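Local coordinates for subtilisin-like protein (PDB 3ZXY) that probably cleaves peptide bonds as a subtilase-family serine endopeptidase, the chain here being the protease domain of PatA with its nucleophile position changed to alanine, at residues Gly97-Val102 with Val130-Gln135; Asp150-Pro155 with Gly180-Gln185; Ala160-Gly165 with Lys239-Leu244; Ala222-Glu227 with Gly271-Leu276. The protein carries 1 engineered substitution. All blocks are in the same frame, centred on the assembly; numbering follows the deposited sequence.

Four contacts show how a subtilase domain is fastened together along its chain. Contact 1 comes first, bringing helices 91-103 and 124-135 side by side and closing a loop that holds strand 108-111. It is finished before contact 2 opens at strand 152-154, whose partner is helix 181-186. Contact 3 starts within that loop, at strand 162-167, and ends beyond it on helix 237-247, so contacts 2 and 3 cross. Contact 4 crosses contact 3 in turn, running from helix 210-230 to helix 269-278. Neighbours touch in space as well: contact 3 meets contact 1 through Val-161 and Val-130, contact 2 through Ala-163 and Tyr-183, and contact 4 through Leu-244 and Leu-224.

Contact 1: Gly97-Val102 with Val130-Gln135; sequences GIERAV and VSLCRQ
Ile-98 and Val-102, one turn apart on their helix, both rest against Cys-133 of the neighbouring helix. The thiol supplies the first group of contacts: SG meets CG2 of Ile-98 at 3.5 Å and CG2 of Val-102 at 3.8 Å, so a single sulfur touches side chains from two successive turns. Its place follows from chi1 of -68°, which sets SG anti to the carbonyl carbon. The second group is built on Leu-132. Its CD2 lies 4.0 Å from Val-102 CG1, and the isopropyl of Val-102 is thereby shared between this methyl and the sulfur. The same CD2 touches the aliphatic part of Glu-99, 3.9 Å from CG, with the two side chains crossing at about a right angle; the glutamate thus adds hydrocarbon at the edge of the patch. No hydrogen bond links the segments, and the joint is apolar packing between helix segments whose axes run 21° from parallel, 9.8 Å apart. Both helices cover the same face of the central parallel sheet, as connecting helices in beta-alpha-beta crossovers do: Val-102 and Cys-133 pack on Ile-109 of strand 108-111, while Ile-98 also packs on Ile-111 and on Leu-15 of strand 11-16.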
loop_
_atom_site.group_PDB
_atom_site.type_symbol
_atom_site.label_atom_id
_atom_site.label_comp_id
_atom_site.label_asym_id
_atom_site.label_seq_id
_atom_site.Cartn_x
_atom_site.Cartn_y
_atom_site.Cartn_z
ATOM N N GLY A 97 -14.039 -5.549 1.086
ATOM C CA GLY A 97 -12.992 -5.475 0.079
ATOM C C GLY A 97 -11.806 -6.347 0.452
ATOM O O GLY A 97 -11.188 -6.972 -0.406
ATOM N N ILE A 98 -11.453 -6.339 1.734
ATOM C CA ILE A 98 -10.339 -7.148 2.220
ATOM C C ILE A 98 -10.638 -8.634 1.991
ATOM O O ILE A 98 -9.806 -9.367 1.460
ATOM C CB ILE A 98 -10.056 -6.867 3.703
ATOM C CG1 ILE A 98 -9.435 -5.474 3.875
ATOM C CG2 ILE A 98 -9.147 -7.941 4.293
ATOM C CD1 ILE A 98 -9.382 -4.986 5.313
ATOM N N GLU A 99 -11.835 -9.079 2.356
ATOM C CA GLU A 99 -12.198 -10.487 2.131
ATOM C C GLU A 99 -12.177 -10.833 0.628
ATOM O O GLU A 99 -11.735 -11.924 0.243
ATOM C CB GLU A 99 -13.538 -10.800 2.843
ATOM C CG GLU A 99 -13.374 -10.542 4.342
ATOM C CD GLU A 99 -14.476 -11.022 5.260
ATOM O OE1 GLU A 99 -15.446 -11.675 4.813
ATOM O OE2 GLU A 99 -14.336 -10.734 6.480
ATOM N N ARG A 100 -12.632 -9.914 -0.223
ATOM C CA ARG A 100 -12.611 -10.114 -1.679
ATOM C C ARG A 100 -11.176 -10.365 -2.141
ATOM O O ARG A 100 -10.897 -11.272 -2.916
ATOM C CB ARG A 100 -13.175 -8.868 -2.390
ATOM C CG ARG A 100 -13.406 -8.999 -3.891
ATOM C CD ARG A 100 -14.713 -9.712 -4.210
ATOM N NE ARG A 100 -15.174 -9.484 -5.590
ATOM C CZ ARG A 100 -14.918 -10.259 -6.645
ATOM N NH1 ARG A 100 -14.211 -11.378 -6.539
ATOM N NH2 ARG A 100 -15.396 -9.915 -7.834
ATOM N N ALA A 101 -10.265 -9.541 -1.642
ATOM C CA ALA A 101 -8.863 -9.645 -2.025
ATOM C C ALA A 101 -8.224 -10.928 -1.524
ATOM O O ALA A 101 -7.519 -11.594 -2.270
ATOM C CB ALA A 101 -8.075 -8.447 -1.511
ATOM N N VAL A 102 -8.448 -11.271 -0.259
ATOM C CA VAL A 102 -7.912 -12.520 0.293
ATOM C C VAL A 102 -8.418 -13.714 -0.528
ATOM O O VAL A 102 -7.647 -14.620 -0.905
ATOM C CB VAL A 102 -8.298 -12.709 1.778
ATOM C CG1 VAL A 102 -7.927 -14.115 2.251
ATOM C CG2 VAL A 102 -7.660 -11.642 2.658
ATOM N N VAL A 130 -9.075 -8.258 9.141
ATOM C CA VAL A 130 -7.633 -8.143 9.348
ATOM C C VAL A 130 -7.083 -9.431 9.963
ATOM O O VAL A 130 -5.993 -9.884 9.602
ATOM C CB VAL A 130 -7.302 -6.895 10.187
ATOM C CG1 VAL A 130 -5.818 -6.841 10.531
ATOM C CG2 VAL A 130 -7.702 -5.657 9.415
ATOM N N SER A 131 -7.846 -10.040 10.862
ATOM C CA SER A 131 -7.489 -11.349 11.413
ATOM C C SER A 131 -7.403 -12.402 10.309
ATOM O O SER A 131 -6.501 -13.251 10.327
ATOM C CB SER A 131 -8.497 -11.766 12.490
ATOM O OG SER A 131 -8.197 -13.062 12.996
ATOM N N LEU A 132 -8.322 -12.351 9.344
ATOM C CA LEU A 132 -8.310 -13.266 8.196
ATOM C C LEU A 132 -7.000 -13.123 7.412
ATOM O O LEU A 132 -6.407 -14.123 6.995
ATOM C CB LEU A 132 -9.507 -12.992 7.274
ATOM C CG LEU A 132 -9.624 -13.822 5.992
ATOM C CD1 LEU A 132 -9.990 -15.255 6.345
ATOM C CD2 LEU A 132 -10.638 -13.222 5.022
ATOM N N CYS A 133 -6.562 -11.889 7.191
ATOM C CA CYS A 133 -5.275 -11.664 6.537
ATOM C C CYS A 133 -4.146 -12.299 7.336
ATOM O O CYS A 133 -3.262 -12.956 6.771
ATOM C CB CYS A 133 -4.990 -10.175 6.387
ATOM S SG CYS A 133 -6.093 -9.371 5.215
ATOM N N ARG A 134 -4.171 -12.100 8.645
ATOM C CA ARG A 134 -3.103 -12.616 9.509
ATOM C C ARG A 134 -3.081 -14.143 9.463
ATOM O O ARG A 134 -2.008 -14.762 9.362
ATOM C CB ARG A 134 -3.285 -12.091 10.938
ATOM C CG ARG A 134 -2.125 -12.390 11.886
ATOM C CD ARG A 134 -2.438 -11.890 13.292
ATOM N NE ARG A 134 -3.763 -12.350 13.732
ATOM C CZ ARG A 134 -4.070 -13.589 14.141
ATOM N NH1 ARG A 134 -3.145 -14.547 14.228
ATOM N NH2 ARG A 134 -5.325 -13.869 14.491
ATOM N N GLN A 135 -4.257 -14.765 9.495
ATOM C CA GLN A 135 -4.346 -16.223 9.461
ATOM C C GLN A 135 -3.942 -16.841 8.108
ATOM O O GLN A 135 -3.483 -17.988 8.066
ATOM C CB GLN A 135 -5.746 -16.666 9.861
ATOM C CG GLN A 135 -6.068 -16.308 11.303
ATOM C CD GLN A 135 -7.517 -16.570 11.643
ATOM O OE1 GLN A 135 -8.402 -15.771 11.308
ATOM N NE2 GLN A 135 -7.772 -17.685 12.314
#

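Contact 2: Asp150-Pro155 with Gly180-Gln185; sequences DCLHVP and GSTYEQ
His-153 and Tyr-183 make the principal polar link, a backbone N-H to hydroxyl hydrogen bond: His-153 N lies 2.9 Å from Tyr-183 OH, nearly straight at 171°. The hydroxyl is also bonded to the carbonyl of Ala-144, which ties the ring tip to two parts of the backbone. Further along, Gly-180 N gives a weak bond to Cys-151 O, bent to 130°. A water joins the remaining pair, donating to Asp-150 OD1 at 2.6 Å and accepting from Ser-181 N at 2.8 Å. Between these polar links sits Leu-152. Its CD2 stands over the centre of the Tyr-183 ring, 3.7 Å from the centroid, in a CH-pi contact; the same methyl comes 3.7 Å from Gly-180 CA, where no side chain intervenes. The other branch, CD1, lies 3.6 Å from Thr-182 OG1, the two side chains crossing at about a right angle. Cys-151 is further restrained by its disulfide to Cys-149. Strand 152-154 pairs with strand 115-117 and leads into a cis peptide before Pro-155, as in subtilisin, and the His-153 side chain, its NE2 hydrogen-bonded to Asn-147 OD1, lies about 9 Å from that of engineered Ala-211 in the predicted charge relay system.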
loop_
_atom_site.group_PDB
_atom_site.type_symbol
_atom_site.label_atom_id
_atom_site.label_comp_id
_atom_site.label_asym_id
_atom_site.label_seq_id
_atom_site.Cartn_x
_atom_site.Cartn_y
_atom_site.Cartn_z
ATOM N N ASP A 150 -0.377 12.511 17.515
ATOM C CA ASP A 150 -0.037 11.317 18.275
ATOM C C ASP A 150 -1.330 10.508 18.327
ATOM O O ASP A 150 -2.013 10.456 19.352
ATOM C CB ASP A 150 0.434 11.754 19.666
ATOM C CG ASP A 150 0.797 10.602 20.572
ATOM O OD1 ASP A 150 0.925 9.466 20.053
ATOM O OD2 ASP A 150 0.946 10.841 21.780
ATOM N N CYS A 151 -1.672 9.955 17.177
ATOM C CA CYS A 151 -2.941 9.292 16.972
ATOM C C CYS A 151 -2.810 8.213 15.936
ATOM O O CYS A 151 -1.781 8.054 15.273
ATOM C CB CYS A 151 -3.986 10.292 16.486
ATOM S SG CYS A 151 -3.571 10.991 14.867
ATOM N N LEU A 152 -3.897 7.461 15.801
ATOM C CA LEU A 152 -3.916 6.251 14.985
ATOM C C LEU A 152 -5.137 6.184 14.076
ATOM O O LEU A 152 -6.253 6.498 14.528
ATOM C CB LEU A 152 -3.966 5.044 15.925
ATOM C CG LEU A 152 -2.838 4.875 16.944
ATOM C CD1 LEU A 152 -3.176 3.811 17.992
ATOM C CD2 LEU A 152 -1.533 4.564 16.216
ATOM N N HIS A 153 -4.931 5.715 12.852
ATOM C CA HIS A 153 -6.008 5.316 11.951
ATOM C C HIS A 153 -6.083 3.800 11.956
ATOM O O HIS A 153 -5.085 3.115 12.184
ATOM C CB HIS A 153 -5.738 5.759 10.510
ATOM C CG HIS A 153 -6.024 7.215 10.234
ATOM N ND1 HIS A 153 -6.392 7.655 9.008
ATOM C CD2 HIS A 153 -5.970 8.324 11.053
ATOM C CE1 HIS A 153 -6.543 8.989 9.044
ATOM N NE2 HIS A 153 -6.331 9.402 10.298
ATOM N N VAL A 154 -7.279 3.296 11.691
ATOM C CA VAL A 154 -7.498 1.908 11.331
ATOM C C VAL A 154 -7.833 1.854 9.843
ATOM O O VAL A 154 -8.531 2.735 9.313
ATOM C CB VAL A 154 -8.590 1.253 12.210
ATOM C CG1 VAL A 154 -8.132 1.209 13.663
ATOM C CG2 VAL A 154 -9.948 1.953 12.086
ATOM N N PRO A 155 -7.355 0.820 9.146
ATOM C CA PRO A 155 -6.681 -0.384 9.650
ATOM C C PRO A 155 -5.192 -0.300 9.960
ATOM O O PRO A 155 -4.625 -1.290 10.427
ATOM C CB PRO A 155 -6.921 -1.385 8.523
ATOM C CG PRO A 155 -6.963 -0.566 7.299
ATOM C CD PRO A 155 -7.683 0.686 7.712
ATOM N N GLY A 180 1.087 7.950 16.234
ATOM C CA GLY A 180 0.583 7.297 17.434
ATOM C C GLY A 180 1.411 6.085 17.840
ATOM O O GLY A 180 2.171 5.547 17.032
ATOM N N SER A 181 1.237 5.652 19.074
ATOM C CA SER A 181 2.176 4.676 19.695
ATOM C C SER A 181 2.334 3.391 18.905
ATOM O O SER A 181 3.431 2.885 18.769
ATOM C CB SER A 181 1.785 4.334 21.125
ATOM O OG SER A 181 0.484 3.796 21.167
ATOM N N THR A 182 1.241 2.858 18.377
ATOM C CA THR A 182 1.304 1.570 17.680
ATOM C C THR A 182 2.170 1.635 16.450
ATOM O O THR A 182 2.780 0.635 16.058
ATOM C CB THR A 182 -0.114 1.099 17.328
ATOM O OG1 THR A 182 -0.874 1.082 18.539
ATOM C CG2 THR A 182 -0.106 -0.321 16.642
ATOM N N TYR A 183 2.260 2.815 15.853
ATOM C CA TYR A 183 3.100 3.001 14.679
ATOM C C TYR A 183 4.593 2.946 15.003
ATOM O O TYR A 183 5.393 2.751 14.095
ATOM C CB TYR A 183 2.803 4.332 14.041
ATOM C CG TYR A 183 1.416 4.548 13.476
ATOM C CD1 TYR A 183 0.564 3.492 13.164
ATOM C CD2 TYR A 183 0.973 5.827 13.205
ATOM C CE1 TYR A 183 -0.673 3.724 12.611
ATOM C CE2 TYR A 183 -0.269 6.072 12.656
ATOM C CZ TYR A 183 -1.094 5.020 12.347
ATOM O OH TYR A 183 -2.334 5.254 11.763
ATOM N N GLU A 184 4.988 3.132 16.253
ATOM C CA GLU A 184 6.401 2.998 16.611
ATOM C C GLU A 184 6.836 1.549 16.448
ATOM O O GLU A 184 8.031 1.277 16.253
ATOM C CB GLU A 184 6.624 3.474 18.041
ATOM C CG GLU A 184 8.065 3.758 18.440
ATOM C CD GLU A 184 8.165 4.197 19.901
ATOM O OE1 GLU A 184 7.457 5.168 20.293
ATOM O OE2 GLU A 184 8.962 3.587 20.660
ATOM N N GLN A 185 5.891 0.617 16.555
ATOM C CA GLN A 185 6.203 -0.808 16.445
ATOM C C GLN A 185 5.977 -1.343 15.048
ATOM O O GLN A 185 6.684 -2.260 14.620
ATOM C CB GLN A 185 5.377 -1.657 17.427
ATOM C CG GLN A 185 5.810 -1.504 18.878
ATOM C CD GLN A 185 5.144 -0.336 19.591
ATOM O OE1 GLN A 185 3.910 -0.222 19.616
ATOM N NE2 GLN A 185 5.957 0.507 20.231
HETATM O O HOH W 1 -0.338 7.280 20.718
#

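Contact 3: Ala160-Gly165 with Lys239-Leu244; sequences AVLAVG and KVRQLL
Arg-241 reaches from its helix to the backbone around Val-161, and it gives up more surface here than any other residue of the two segments. Its chi1 of 178° sets CG anti to the backbone N, and the chain, extended from CG to NE, spans the gap to the carbonyl of Val-161. There NE and NH2 grip one atom side-on: Val-161 O accepts from NE at 3.0 Å and from NH2 at 3.1 Å. The oxygen lies in the guanidinium plane, while both nitrogens come from above the plane of the carbonyl, on the same face. Leu-162 ranks second. Its CB lies 4.2 Å from Arg-241 CG, and its CD2 meets Leu-244 CD1 at 3.9 Å, the two leucines crossing at about a right angle. Ala-160 completes the trio, its CA lying 3.6 Å above the guanidinium plane, offset toward the rim. The Ala-160 carbonyl oxygen is close to NE but poorly angled for a bond; it accepts instead from Gln-238 NE2 on the same helix. Helix 237-247 thus meets strand 162-167 of the central parallel sheet, which runs between strands 139-143 and 187-191; Arg-241 also touches Leu-139 and Gln-186. One arginine therefore plays two parts, its CG touching Leu-162 CB while its charged end satisfies the Val-161 carbonyl, a placement that would probably polarise that carbonyl.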
loop_
_atom_site.group_PDB
_atom_site.type_symbol
_atom_site.label_atom_id
_atom_site.label_comp_id
_atom_site.label_asym_id
_atom_site.label_seq_id
_atom_site.Cartn_x
_atom_site.Cartn_y
_atom_site.Cartn_z
ATOM N N ALA A 160 -0.677 -6.990 12.981
ATOM C CA ALA A 160 0.074 -7.529 11.838
ATOM C C ALA A 160 0.030 -6.673 10.580
ATOM O O ALA A 160 0.525 -7.085 9.531
ATOM C CB ALA A 160 -0.346 -8.959 11.527
ATOM N N VAL A 161 -0.546 -5.481 10.679
ATOM C CA VAL A 161 -0.564 -4.527 9.583
ATOM C C VAL A 161 0.781 -3.814 9.527
ATOM O O VAL A 161 1.465 -3.677 10.547
ATOM C CB VAL A 161 -1.735 -3.542 9.745
ATOM C CG1 VAL A 161 -1.744 -2.479 8.649
ATOM C CG2 VAL A 161 -3.043 -4.355 9.725
ATOM N N LEU A 162 1.172 -3.419 8.332
ATOM C CA LEU A 162 2.308 -2.523 8.136
ATOM C C LEU A 162 1.762 -1.131 7.857
ATOM O O LEU A 162 1.150 -0.897 6.808
ATOM C CB LEU A 162 3.181 -3.010 6.976
ATOM C CG LEU A 162 4.433 -2.197 6.651
ATOM C CD1 LEU A 162 5.283 -1.955 7.889
ATOM C CD2 LEU A 162 5.238 -2.905 5.558
ATOM N N ALA A 163 1.924 -0.230 8.822
ATOM C CA ALA A 163 1.480 1.143 8.701
ATOM C C ALA A 163 2.541 1.970 7.996
ATOM O O ALA A 163 3.756 1.738 8.180
ATOM C CB ALA A 163 1.208 1.716 10.089
ATOM N N VAL A 164 2.113 2.947 7.198
ATOM C CA VAL A 164 3.055 3.739 6.425
ATOM C C VAL A 164 2.801 5.226 6.629
ATOM O O VAL A 164 1.709 5.737 6.335
ATOM C CB VAL A 164 3.003 3.399 4.921
ATOM C CG1 VAL A 164 4.045 4.199 4.142
ATOM C CG2 VAL A 164 3.165 1.894 4.680
ATOM N N GLY A 165 3.818 5.900 7.143
ATOM C CA GLY A 165 3.848 7.362 7.220
ATOM C C GLY A 165 4.659 7.960 6.091
ATOM O O GLY A 165 5.270 7.236 5.308
ATOM N N LYS A 239 6.830 -12.310 6.731
ATOM C CA LYS A 239 8.287 -12.216 6.819
ATOM C C LYS A 239 8.782 -10.951 6.132
ATOM O O LYS A 239 9.719 -10.291 6.615
ATOM C CB LYS A 239 8.964 -13.443 6.187
ATOM C CG LYS A 239 10.484 -13.428 6.315
ATOM C CD LYS A 239 11.083 -14.723 5.800
ATOM C CE LYS A 239 12.583 -14.823 6.089
ATOM N NZ LYS A 239 13.189 -15.954 5.330
ATOM N N VAL A 240 8.182 -10.609 4.992
ATOM C CA VAL A 240 8.565 -9.394 4.295
ATOM C C VAL A 240 8.286 -8.159 5.159
ATOM O O VAL A 240 9.109 -7.234 5.231
ATOM C CB VAL A 240 7.894 -9.319 2.913
ATOM C CG1 VAL A 240 7.952 -7.897 2.361
ATOM C CG2 VAL A 240 8.518 -10.355 1.964
ATOM N N ARG A 241 7.149 -8.140 5.844
ATOM C CA ARG A 241 6.902 -7.085 6.822
ATOM C C ARG A 241 8.020 -6.985 7.863
ATOM O O ARG A 241 8.502 -5.903 8.186
ATOM C CB ARG A 241 5.570 -7.322 7.526
ATOM C CG ARG A 241 5.221 -6.304 8.597
ATOM C CD ARG A 241 3.885 -6.692 9.188
ATOM N NE ARG A 241 3.436 -5.939 10.317
ATOM C CZ ARG A 241 3.597 -6.258 11.594
ATOM N NH1 ARG A 241 4.320 -7.311 11.993
ATOM N NH2 ARG A 241 3.025 -5.484 12.502
ATOM N N GLN A 242 8.434 -8.138 8.387
ATOM C CA GLN A 242 9.468 -8.170 9.428
ATOM C C GLN A 242 10.794 -7.626 8.872
ATOM O O GLN A 242 11.520 -6.879 9.553
ATOM C CB GLN A 242 9.617 -9.600 9.960
ATOM C CG GLN A 242 10.349 -9.682 11.282
ATOM C CD GLN A 242 9.508 -9.285 12.491
ATOM O OE1 GLN A 242 8.379 -8.799 12.362
ATOM N NE2 GLN A 242 10.057 -9.488 13.669
ATOM N N LEU A 243 11.110 -8.007 7.637
ATOM C CA LEU A 243 12.331 -7.517 6.988
ATOM C C LEU A 243 12.317 -6.004 6.796
ATOM O O LEU A 243 13.320 -5.330 7.017
ATOM C CB LEU A 243 12.549 -8.198 5.631
ATOM C CG LEU A 243 12.898 -9.683 5.671
ATOM C CD1 LEU A 243 12.642 -10.294 4.297
ATOM C CD2 LEU A 243 14.342 -9.884 6.089
ATOM N N LEU A 244 11.173 -5.472 6.379
ATOM C CA LEU A 244 11.037 -4.039 6.177
ATOM C C LEU A 244 11.162 -3.290 7.492
ATOM O O LEU A 244 11.803 -2.225 7.562
ATOM C CB LEU A 244 9.702 -3.732 5.481
ATOM C CG LEU A 244 9.671 -4.087 3.993
ATOM C CD1 LEU A 244 8.244 -4.098 3.434
ATOM C CD2 LEU A 244 10.569 -3.127 3.211
#

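Contact 4: Ala222-Glu227 with Gly271-Leu276; sequences ALLLSE and GAFTLL
A near-parallel helix pair of the PatA protease domain is joined here by Leu-224 and Phe-273: one helix, 210-230, contains the predicted nucleophile position near its start, and the other, 269-278, lies close to the C terminus of the chain. The two segments run 21° from parallel with 10.9 Å between their axes, a spacing bridged by large side chains. The helix between them in sequence, 237-247, packs against both, through Leu-244 on Leu-224 and Ser-247 on Ala-272. Leu-224 and Phe-273 together bury the most surface. Leu-224 CD2 sits over the centre of the ring face, 3.5 Å from the centroid and 12° off the normal, a well-centred CH-pi contact. At the rim of the same ring, near its plane, Leu-223 CB approaches Phe-273 CZ at 4.0 Å, and Glu-227 OE1 approaches CE2 at 3.8 Å. Glu-227 bends at chi2, and its CB and CG also gather at CE2, with the oxygen nearest, at the C-H edge of the ring. The carboxylate plane is turned 66° from the ring, and its other oxygen, OE2, is held in a salt bridge by Arg-230. On the other branch of the leucine, Leu-224 CD1 touches Ala-272 CB at 4.0 Å. Leu-276, one turn beyond, closes the apolar patch: its CD1 packs 3.7 Å from Leu-224 CD2 and comes within 3.6 Å of the backbone oxygen Leu-224 O.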
loop_
_atom_site.group_PDB
_atom_site.type_symbol
_atom_site.label_atom_id
_atom_site.label_comp_id
_atom_site.label_asym_id
_atom_site.label_seq_id
_atom_site.Cartn_x
_atom_site.Cartn_y
_atom_site.Cartn_z
ATOM N N ALA A 222 6.185 -6.198 -2.660
ATOM C CA ALA A 222 5.955 -7.092 -3.781
ATOM C C ALA A 222 7.268 -7.536 -4.418
ATOM O O ALA A 222 7.416 -8.697 -4.779
ATOM C CB ALA A 222 5.037 -6.430 -4.802
ATOM N N LEU A 223 8.231 -6.630 -4.535
ATOM C CA LEU A 223 9.549 -6.979 -5.045
ATOM C C LEU A 223 10.277 -7.944 -4.110
ATOM O O LEU A 223 10.970 -8.840 -4.586
ATOM C CB LEU A 223 10.397 -5.735 -5.293
ATOM C CG LEU A 223 9.864 -4.795 -6.378
ATOM C CD1 LEU A 223 10.802 -3.609 -6.497
ATOM C CD2 LEU A 223 9.728 -5.507 -7.726
ATOM N N LEU A 224 10.123 -7.771 -2.804
ATOM C CA LEU A 224 10.740 -8.710 -1.853
ATOM C C LEU A 224 10.107 -10.104 -1.955
ATOM O O LEU A 224 10.814 -11.112 -1.948
ATOM C CB LEU A 224 10.679 -8.149 -0.434
ATOM C CG LEU A 224 11.610 -6.956 -0.191
ATOM C CD1 LEU A 224 11.178 -6.215 1.072
ATOM C CD2 LEU A 224 13.068 -7.414 -0.080
ATOM N N LEU A 225 8.788 -10.182 -2.068
ATOM C CA LEU A 225 8.131 -11.464 -2.337
ATOM C C LEU A 225 8.606 -12.076 -3.645
ATOM O O LEU A 225 8.794 -13.279 -3.740
ATOM C CB LEU A 225 6.610 -11.305 -2.361
ATOM C CG LEU A 225 5.928 -10.954 -1.048
ATOM C CD1 LEU A 225 4.467 -10.600 -1.317
ATOM C CD2 LEU A 225 6.032 -12.130 -0.088
ATOM N N SER A 226 8.778 -11.250 -4.667
ATOM C CA SER A 226 9.229 -11.729 -5.961
ATOM C C SER A 226 10.631 -12.330 -5.836
ATOM O O SER A 226 10.944 -13.357 -6.453
ATOM C CB SER A 226 9.199 -10.589 -6.970
ATOM O OG SER A 226 7.857 -10.156 -7.184
ATOM N N GLU A 227 11.456 -11.697 -5.012
ATOM C CA GLU A 227 12.784 -12.234 -4.739
ATOM C C GLU A 227 12.718 -13.579 -4.023
ATOM O O GLU A 227 13.503 -14.474 -4.313
ATOM C CB GLU A 227 13.602 -11.222 -3.938
ATOM C CG GLU A 227 15.101 -11.449 -4.064
ATOM C CD GLU A 227 15.613 -11.203 -5.476
ATOM O OE1 GLU A 227 15.023 -10.367 -6.216
ATOM O OE2 GLU A 227 16.611 -11.844 -5.861
ATOM N N GLY A 271 18.728 -2.286 2.370
ATOM C CA GLY A 271 18.875 -3.038 3.601
ATOM C C GLY A 271 17.949 -4.237 3.697
ATOM O O GLY A 271 18.340 -5.313 4.181
ATOM N N ALA A 272 16.704 -4.049 3.285
ATOM C CA ALA A 272 15.724 -5.119 3.312
ATOM C C ALA A 272 16.170 -6.261 2.398
ATOM O O ALA A 272 16.094 -7.422 2.776
ATOM C CB ALA A 272 14.347 -4.597 2.896
ATOM N N PHE A 273 16.653 -5.918 1.208
ATOM C CA PHE A 273 17.117 -6.944 0.283
ATOM C C PHE A 273 18.346 -7.645 0.845
ATOM O O PHE A 273 18.457 -8.861 0.743
ATOM C CB PHE A 273 17.392 -6.362 -1.095
ATOM C CG PHE A 273 16.187 -6.390 -1.993
ATOM C CD1 PHE A 273 15.268 -5.359 -1.986
ATOM C CD2 PHE A 273 15.987 -7.460 -2.865
ATOM C CE1 PHE A 273 14.156 -5.398 -2.821
ATOM C CE2 PHE A 273 14.890 -7.493 -3.700
ATOM C CZ PHE A 273 13.978 -6.467 -3.670
ATOM N N THR A 274 19.278 -6.890 1.414
ATOM C CA THR A 274 20.497 -7.513 1.977
ATOM C C THR A 274 20.145 -8.524 3.071
ATOM O O THR A 274 20.739 -9.599 3.154
ATOM C CB THR A 274 21.446 -6.432 2.505
ATOM O OG1 THR A 274 21.896 -5.662 1.378
ATOM C CG2 THR A 274 22.682 -7.046 3.220
ATOM N N LEU A 275 19.184 -8.177 3.914
ATOM C CA LEU A 275 18.755 -9.076 4.994
ATOM C C LEU A 275 18.081 -10.313 4.434
ATOM O O LEU A 275 18.347 -11.411 4.883
ATOM C CB LEU A 275 17.797 -8.416 5.991
ATOM C CG LEU A 275 18.402 -7.640 7.146
ATOM C CD1 LEU A 275 17.268 -7.165 8.043
ATOM C CD2 LEU A 275 19.421 -8.475 7.913
ATOM N N LEU A 276 17.225 -10.141 3.438
ATOM C CA LEU A 276 16.574 -11.280 2.790
ATOM C C LEU A 276 17.620 -12.203 2.173
ATOM O O LEU A 276 17.570 -13.420 2.368
ATOM C CB LEU A 276 15.579 -10.776 1.732
ATOM C CG LEU A 276 14.664 -11.794 1.072
ATOM C CD1 LEU A 276 13.519 -11.019 0.402
ATOM C CD2 LEU A 276 15.421 -12.634 0.086
#